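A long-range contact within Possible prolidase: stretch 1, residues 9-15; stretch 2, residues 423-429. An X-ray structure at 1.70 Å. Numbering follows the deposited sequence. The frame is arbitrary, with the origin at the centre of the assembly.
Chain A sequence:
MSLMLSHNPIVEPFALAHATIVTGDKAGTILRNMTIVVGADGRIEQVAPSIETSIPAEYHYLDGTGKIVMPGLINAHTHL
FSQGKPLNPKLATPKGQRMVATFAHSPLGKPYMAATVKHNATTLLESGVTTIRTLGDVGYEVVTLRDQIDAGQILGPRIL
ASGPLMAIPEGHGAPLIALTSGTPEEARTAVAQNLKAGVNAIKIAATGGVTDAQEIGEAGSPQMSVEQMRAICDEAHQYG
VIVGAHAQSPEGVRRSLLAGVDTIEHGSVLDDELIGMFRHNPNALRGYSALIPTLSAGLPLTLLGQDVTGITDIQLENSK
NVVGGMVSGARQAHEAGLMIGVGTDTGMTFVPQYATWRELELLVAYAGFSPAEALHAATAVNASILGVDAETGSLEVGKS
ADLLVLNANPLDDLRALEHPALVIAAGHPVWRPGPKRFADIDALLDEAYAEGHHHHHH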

# COMPACT_ATOMS: atom_id res chain seq x y z
N PRO A 9 5.79 -21.08 -15.81
CA PRO A 9 5.73 -21.31 -14.35
C PRO A 9 4.36 -21.83 -13.93
O PRO A 9 3.37 -21.10 -13.96
N ILE A 10 4.32 -23.09 -13.52
CA ILE A 10 3.08 -23.73 -13.10
C ILE A 10 2.99 -23.79 -11.58
O ILE A 10 4.00 -23.98 -10.90
N VAL A 11 1.78 -23.62 -11.04
CA VAL A 11 1.59 -23.68 -9.60
C VAL A 11 1.51 -25.13 -9.13
O VAL A 11 0.56 -25.84 -9.44
N GLU A 12 2.53 -25.56 -8.40
CA GLU A 12 2.56 -26.92 -7.88
C GLU A 12 1.91 -26.91 -6.51
O GLU A 12 2.34 -26.18 -5.61
N PRO A 13 0.86 -27.72 -6.32
CA PRO A 13 0.18 -27.77 -5.02
C PRO A 13 1.11 -28.16 -3.89
O PRO A 13 2.04 -28.95 -4.08
N PHE A 14 0.88 -27.59 -2.71
CA PHE A 14 1.72 -27.88 -1.55
C PHE A 14 0.99 -27.66 -0.24
O PHE A 14 -0.14 -27.17 -0.22
N ALA A 15 1.64 -28.03 0.85
CA ALA A 15 1.07 -27.85 2.17
C ALA A 15 2.16 -27.36 3.11
O ALA A 15 3.23 -27.95 3.19
N VAL A 423 8.35 -15.99 0.92
CA VAL A 423 7.19 -15.26 0.44
C VAL A 423 6.54 -16.11 -0.65
O VAL A 423 7.23 -16.66 -1.50
N ILE A 424 5.22 -16.23 -0.61
CA ILE A 424 4.50 -17.00 -1.60
C ILE A 424 3.46 -16.06 -2.20
O ILE A 424 2.68 -15.45 -1.47
N ALA A 425 3.48 -15.93 -3.52
CA ALA A 425 2.55 -15.04 -4.21
C ALA A 425 1.59 -15.86 -5.06
O ALA A 425 2.00 -16.53 -5.99
N ALA A 426 0.30 -15.78 -4.73
CA ALA A 426 -0.71 -16.54 -5.47
C ALA A 426 -0.27 -17.99 -5.68
O ALA A 426 -0.41 -18.54 -6.77
N GLY A 427 0.26 -18.60 -4.62
CA GLY A 427 0.68 -19.99 -4.71
C GLY A 427 2.08 -20.21 -5.27
O GLY A 427 2.57 -21.33 -5.29
N HIS A 428 2.72 -19.13 -5.73
CA HIS A 428 4.06 -19.21 -6.30
C HIS A 428 5.13 -18.85 -5.29
O HIS A 428 5.29 -17.68 -4.95
N PRO A 429 5.88 -19.84 -4.78
CA PRO A 429 6.92 -19.50 -3.81
C PRO A 429 7.99 -18.67 -4.52
O PRO A 429 8.31 -18.92 -5.68

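No direct hydrogen bond joins these two stretches, whose touching residues lie at least 410 positions apart in sequence; the polar links run through two waters, the remaining contacts are packing, by side chains and some backbone atoms, and the whole contact buries 292 Å², both sides summed. Water 2 donates to both Glu12 O (2.8 Å) and Gly427 O (2.7 Å), tying backbone carbonyl to backbone carbonyl. Water 1 lies 2.6 Å from His428 ND1, with the direction of that hydrogen bond left open, and donates a weak one to Ile10 O at 3.5 Å.

Much of the second stretch's share of the contact comes from a type I' turn from Ala425 to His428, closed by His428 N to Ala425 O (2.7 Å) and Ala425 N to His428 O (2.9 Å). At Gly427, phi/psi of 85/-6 would jam a CB against the preceding carbonyl, and an ideal CB would also sit only 3.2 Å from Val11 CG1. The absence of a side chain therefore leaves room for Val11.

Val11 (chi1 t) points sideways, yet its CG2 comes to 3.2 Å from His428 CE1, over one face of the imidazole. The CA-to-CB bond of His428 points away, but with chi1 m and chi2 of -76° the ring end comes nearer to the first stretch. Pro9 O approaches the edge of the same ring, 3.8 Å from CE1 of His428, so the imidazole meets an aliphatic methyl on a face and a carbonyl near its plane.

Phe14 points toward the second stretch, with chi1 p and chi2 of 88°. Its CZ lies 3.7 Å from Ile424 CD1, an apolar contact; Ile424 has chi1 m and chi2 t, and its CA-to-CB bond also points toward the first stretch. At the phenyl edge, Phe14 CE2 is 3.5 Å from Gly427 O, the same carbonyl that accepts from water 2.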

# COMPACT_ATOMS: atom_id res chain seq x y z
CB PRO A 9 6.04 -19.98 -13.67
CG PRO A 9 5.62 -18.99 -14.75
CD PRO A 9 6.05 -19.65 -16.07
CB ILE A 10 2.99 -25.17 -13.64
CG1 ILE A 10 3.18 -25.17 -15.16
CG2 ILE A 10 1.64 -25.78 -13.29
CD1 ILE A 10 3.23 -26.55 -15.78
CB VAL A 11 0.29 -22.97 -9.16
CG1 VAL A 11 0.11 -23.12 -7.66
CG2 VAL A 11 0.33 -21.51 -9.55
CB GLU A 12 4.01 -27.41 -7.79
CG GLU A 12 4.72 -27.45 -9.14
CD GLU A 12 6.14 -27.97 -9.04
OE1 GLU A 12 6.95 -27.35 -8.32
OE2 GLU A 12 6.44 -29.00 -9.69
CB PRO A 13 -0.93 -28.80 -5.26
CG PRO A 13 -0.33 -29.71 -6.29
CD PRO A 13 0.32 -28.73 -7.24
CB PHE A 14 2.97 -27.00 -1.59
CG PHE A 14 2.67 -25.53 -1.44
CD1 PHE A 14 2.60 -24.94 -0.17
CD2 PHE A 14 2.45 -24.73 -2.55
CE1 PHE A 14 2.31 -23.58 -0.02
CE2 PHE A 14 2.16 -23.37 -2.42
CZ PHE A 14 2.09 -22.80 -1.15
CB ALA A 15 0.48 -29.16 2.69
CB VAL A 423 7.57 -13.91 -0.17
CG1 VAL A 423 6.31 -13.13 -0.56
CG2 VAL A 423 8.41 -13.12 0.81
CB ILE A 424 3.81 -18.23 -0.95
CG1 ILE A 424 4.87 -19.09 -0.27
CG2 ILE A 424 3.04 -19.02 -2.01
CD1 ILE A 424 4.33 -20.30 0.45
CB ALA A 425 3.31 -14.05 -5.09
CB ALA A 426 -0.98 -15.87 -6.81
CB HIS A 428 4.19 -18.24 -7.48
CG HIS A 428 3.33 -18.58 -8.66
ND1 HIS A 428 3.63 -19.60 -9.54
CD2 HIS A 428 2.20 -18.00 -9.13
CE1 HIS A 428 2.73 -19.63 -10.50
NE2 HIS A 428 1.85 -18.67 -10.28
CB PRO A 429 7.46 -20.86 -3.38
CG PRO A 429 6.28 -21.77 -3.57
CD PRO A 429 5.72 -21.30 -4.89
O HOH W 1 5.41 -21.47 -8.99
O HOH W 2 3.62 -23.72 -5.85